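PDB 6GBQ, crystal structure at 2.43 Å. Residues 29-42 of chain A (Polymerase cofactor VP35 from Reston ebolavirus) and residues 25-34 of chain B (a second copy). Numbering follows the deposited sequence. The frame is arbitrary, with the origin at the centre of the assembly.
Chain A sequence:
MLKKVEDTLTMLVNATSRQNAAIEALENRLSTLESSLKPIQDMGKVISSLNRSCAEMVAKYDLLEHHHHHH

Chain A 29-42: RLSTLESSLKPIQD
Chain B 25-34: ALENRLSTLE

How do the two backbones lie against each other? Both stretches are helical throughout, each part of a longer helix, and they run in the same direction with their axes 12° apart and 11.3 Å apart at closest approach. Phi and psi stay near -65° and -40° over most of their length. The register sets A:Leu30 beside B:Leu26, with 7.9 Å between their CA atoms, and A:Glu34 beside B:Leu33, at 7.5 Å between CA atoms. Chain A is kinked at A:Pro39, whose ring nitrogen carries no hydrogen; A:Pro39 N and A:Ile40 N both lack a bond to the preceding turn. Regular bonding resumes at A:Gln41 N, 2.9 Å from A:Leu37 O.

What forms the apolar core? Two leucines, one from each helix, act as knobs in holes. A:Leu30 (chi1 t, chi2 p) points toward chain B and sits among B:Leu26, B:Arg29, B:Leu30 and B:Leu33. Its CD2 lies 3.5 Å from B:Leu26 CD2, and its CD1 lies 3.4 Å from B:Leu30 CD2. B:Leu26 and B:Leu30, both m then t, leave their backbone sideways, yet their ends come nearer to chain A. All these leucines are buried, so their branched, uncharged side chains can fill the space between the helices without leaving a polar group unpaired.

What does B:Leu33 do in return? Also m then t, it points into the hole made by A:Leu30, A:Glu34, A:Leu37 and A:Gln41, and 104 Å² of it is covered, the largest share of any residue here. B:Leu33 CD1 is 3.9 Å from A:Leu37 CD1 and 3.8 Å from A:Glu34 CG, while its CD2 packs 3.5 Å from A:Gln41 NE2. A:Leu37 and A:Gln41 both take m then t; A:Leu33 (t, p) touches more lightly, its CD2 4.5 Å from B:Leu33 CD1. Glutamate suits the border of this pocket because its CG can line it while its carboxylate reaches B:Arg29; glutamine is long enough to lay its amide end against the leucine methyl.

Which polar groups fasten the helices? B:Arg29 (m, t, p, with chi4 at -179°) points toward chain A and forms a salt bridge with A:Glu34 (m, t, chi3 -20°). The carboxylate is gripped twice: B:Arg29 NE donates to A:Glu34 OE2 at 2.9 Å, with a nearly straight angle of 171°, and B:Arg29 NH2 donates to A:Glu34 OE1 at 3.1 Å. The same NH2 also donates to A:Ser31 OG, 3.1 Å away, with A:Ser31 in rotamer m. Both A:Glu34 OE2 and A:Ser31 OG lie at the guanidinium edge, near its plane, where the N-H groups point. One face is covered instead by A:Leu30, whose CB is 3.9 Å from B:Arg29 NH2. Arginine thus serves both needs, its flat group packing against leucine while its edge meets the acceptors. In all, 470 Å² is buried between the stretches, counting both sides.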

# COMPACT_ATOMS: atom_id res chain seq x y z
N ARG A 29 -6.57 9.34 -7.50
CA ARG A 29 -6.84 8.16 -6.69
C ARG A 29 -5.56 7.57 -6.11
O ARG A 29 -5.58 7.02 -5.02
CB ARG A 29 -7.60 7.11 -7.50
CG ARG A 29 -8.20 6.04 -6.60
CD ARG A 29 -9.45 5.47 -7.21
NE ARG A 29 -10.55 6.44 -7.29
CZ ARG A 29 -11.31 6.83 -6.26
NH1 ARG A 29 -11.10 6.36 -5.02
NH2 ARG A 29 -12.29 7.71 -6.47
N LEU A 30 -4.46 7.72 -6.83
CA LEU A 30 -3.17 7.29 -6.33
C LEU A 30 -2.64 8.20 -5.22
O LEU A 30 -2.04 7.68 -4.26
CB LEU A 30 -2.16 7.17 -7.47
CG LEU A 30 -0.85 6.43 -7.17
CD1 LEU A 30 -1.02 5.20 -6.30
CD2 LEU A 30 -0.17 6.04 -8.47
N SER A 31 -2.86 9.52 -5.32
CA SER A 31 -2.50 10.47 -4.24
C SER A 31 -3.21 10.13 -2.93
O SER A 31 -2.60 10.17 -1.86
CB SER A 31 -2.83 11.92 -4.62
OG SER A 31 -2.06 12.37 -5.71
N THR A 32 -4.50 9.81 -3.03
CA THR A 32 -5.30 9.37 -1.88
C THR A 32 -4.85 8.00 -1.34
O THR A 32 -4.92 7.76 -0.13
CB THR A 32 -6.80 9.37 -2.25
OG1 THR A 32 -7.17 10.70 -2.66
CG2 THR A 32 -7.71 8.97 -1.07
N LEU A 33 -4.40 7.11 -2.22
CA LEU A 33 -3.85 5.81 -1.80
C LEU A 33 -2.50 5.98 -1.09
O LEU A 33 -2.23 5.27 -0.12
CB LEU A 33 -3.71 4.83 -2.98
CG LEU A 33 -3.06 3.46 -2.69
CD1 LEU A 33 -4.00 2.58 -1.89
CD2 LEU A 33 -2.67 2.76 -3.97
N GLU A 34 -1.65 6.89 -1.59
CA GLU A 34 -0.38 7.21 -0.90
C GLU A 34 -0.62 7.76 0.50
O GLU A 34 0.06 7.40 1.44
CB GLU A 34 0.45 8.22 -1.70
CG GLU A 34 1.10 7.61 -2.93
CD GLU A 34 1.65 8.63 -3.89
OE1 GLU A 34 1.23 9.80 -3.83
OE2 GLU A 34 2.50 8.28 -4.73
N SER A 35 -1.61 8.63 0.61
CA SER A 35 -2.01 9.20 1.89
C SER A 35 -2.49 8.12 2.87
O SER A 35 -2.05 8.08 3.99
CB SER A 35 -3.12 10.23 1.66
OG SER A 35 -3.56 10.78 2.88
N SER A 36 -3.39 7.26 2.41
CA SER A 36 -3.92 6.18 3.24
C SER A 36 -2.89 5.12 3.62
O SER A 36 -3.07 4.43 4.62
CB SER A 36 -5.10 5.52 2.53
OG SER A 36 -6.20 6.42 2.43
N LEU A 37 -1.84 4.95 2.81
CA LEU A 37 -0.77 3.99 3.13
C LEU A 37 0.25 4.51 4.15
O LEU A 37 0.94 3.69 4.75
CB LEU A 37 -0.07 3.48 1.85
CG LEU A 37 -0.79 2.33 1.12
CD1 LEU A 37 -0.30 2.16 -0.31
CD2 LEU A 37 -0.66 1.01 1.87
N LYS A 38 0.33 5.82 4.39
CA LYS A 38 1.31 6.37 5.35
C LYS A 38 1.34 5.66 6.71
O LYS A 38 2.39 5.17 7.09
CB LYS A 38 1.17 7.89 5.55
CG LYS A 38 2.09 8.69 4.63
CD LYS A 38 1.55 10.08 4.31
CE LYS A 38 2.17 10.65 3.04
NZ LYS A 38 1.31 11.71 2.44
N PRO A 39 0.19 5.58 7.42
CA PRO A 39 0.18 4.92 8.74
C PRO A 39 0.65 3.46 8.67
O PRO A 39 1.32 2.99 9.59
CB PRO A 39 -1.29 4.99 9.18
CG PRO A 39 -1.92 6.01 8.29
CD PRO A 39 -1.18 5.95 7.00
N ILE A 40 0.35 2.78 7.57
CA ILE A 40 0.80 1.40 7.35
C ILE A 40 2.32 1.31 7.07
O ILE A 40 2.98 0.37 7.53
CB ILE A 40 -0.04 0.74 6.24
CG1 ILE A 40 -1.49 0.61 6.73
CG2 ILE A 40 0.51 -0.63 5.85
CD1 ILE A 40 -2.50 0.56 5.62
N GLN A 41 2.86 2.27 6.32
CA GLN A 41 4.30 2.35 6.08
C GLN A 41 5.10 2.60 7.37
O GLN A 41 6.28 2.25 7.44
CB GLN A 41 4.62 3.45 5.06
CG GLN A 41 4.19 3.12 3.64
CD GLN A 41 4.30 4.31 2.69
OE1 GLN A 41 3.71 5.35 2.92
NE2 GLN A 41 5.05 4.14 1.61
N ASP A 42 4.45 3.23 8.36
CA ASP A 42 5.06 3.57 9.64
C ASP A 42 4.92 2.51 10.72
O ASP A 42 5.58 2.61 11.74
CB ASP A 42 4.47 4.88 10.18
CG ASP A 42 4.81 6.09 9.32
OD1 ASP A 42 5.67 6.00 8.42
OD2 ASP A 42 4.19 7.14 9.58
N ALA B 25 5.23 7.37 -14.70
CA ALA B 25 5.35 8.07 -13.42
C ALA B 25 4.43 7.51 -12.34
O ALA B 25 4.76 7.55 -11.15
CB ALA B 25 5.08 9.55 -13.61
N LEU B 26 3.25 7.05 -12.76
CA LEU B 26 2.34 6.32 -11.87
C LEU B 26 2.93 4.97 -11.47
O LEU B 26 2.70 4.51 -10.35
CB LEU B 26 0.97 6.11 -12.51
CG LEU B 26 0.07 7.33 -12.77
CD1 LEU B 26 -1.01 6.96 -13.76
CD2 LEU B 26 -0.57 7.85 -11.49
N GLU B 27 3.66 4.33 -12.39
CA GLU B 27 4.32 3.06 -12.08
C GLU B 27 5.38 3.22 -10.99
O GLU B 27 5.46 2.39 -10.07
CB GLU B 27 4.96 2.44 -13.32
CG GLU B 27 5.36 0.98 -13.16
CD GLU B 27 6.48 0.56 -14.09
OE1 GLU B 27 6.52 1.04 -15.24
OE2 GLU B 27 7.31 -0.27 -13.68
N ASN B 28 6.19 4.27 -11.11
CA ASN B 28 7.22 4.57 -10.13
C ASN B 28 6.64 4.85 -8.76
O ASN B 28 7.22 4.45 -7.76
CB ASN B 28 8.08 5.76 -10.56
CG ASN B 28 8.92 5.47 -11.78
OD1 ASN B 28 9.35 4.33 -12.01
ND2 ASN B 28 9.18 6.50 -12.58
N ARG B 29 5.51 5.54 -8.71
CA ARG B 29 4.82 5.75 -7.43
C ARG B 29 4.37 4.43 -6.79
O ARG B 29 4.49 4.28 -5.57
CB ARG B 29 3.66 6.74 -7.59
CG ARG B 29 4.15 8.18 -7.74
CD ARG B 29 3.10 9.11 -8.32
NE ARG B 29 2.03 9.37 -7.36
CZ ARG B 29 0.96 10.12 -7.58
NH1 ARG B 29 0.78 10.73 -8.75
NH2 ARG B 29 0.05 10.27 -6.62
N LEU B 30 3.89 3.48 -7.58
CA LEU B 30 3.54 2.15 -7.06
C LEU B 30 4.76 1.35 -6.61
O LEU B 30 4.71 0.71 -5.57
CB LEU B 30 2.70 1.37 -8.08
CG LEU B 30 1.34 1.97 -8.49
CD1 LEU B 30 0.63 1.04 -9.46
CD2 LEU B 30 0.43 2.24 -7.31
N SER B 31 5.86 1.41 -7.37
CA SER B 31 7.12 0.78 -6.96
C SER B 31 7.61 1.26 -5.61
O SER B 31 7.86 0.45 -4.71
CB SER B 31 8.23 1.03 -7.97
OG SER B 31 7.95 0.35 -9.17
N THR B 32 7.75 2.58 -5.48
CA THR B 32 8.11 3.23 -4.22
C THR B 32 7.24 2.73 -3.07
O THR B 32 7.75 2.45 -1.99
CB THR B 32 7.93 4.77 -4.34
OG1 THR B 32 8.79 5.27 -5.37
CG2 THR B 32 8.24 5.48 -3.02
N LEU B 33 5.94 2.62 -3.32
CA LEU B 33 5.00 2.17 -2.27
C LEU B 33 5.23 0.73 -1.91
O LEU B 33 5.22 0.38 -0.73
CB LEU B 33 3.55 2.36 -2.69
CG LEU B 33 3.04 3.79 -2.69
CD1 LEU B 33 1.61 3.84 -3.23
CD2 LEU B 33 3.10 4.37 -1.29
N GLU B 34 5.46 -0.10 -2.90
CA GLU B 34 5.66 -1.51 -2.63
C GLU B 34 6.98 -1.74 -1.89
O GLU B 34 6.98 -2.42 -0.88
CB GLU B 34 5.62 -2.32 -3.91
CG GLU B 34 5.41 -3.79 -3.62
CD GLU B 34 5.75 -4.64 -4.81
OE1 GLU B 34 5.39 -4.24 -5.94
OE2 GLU B 34 6.38 -5.71 -4.61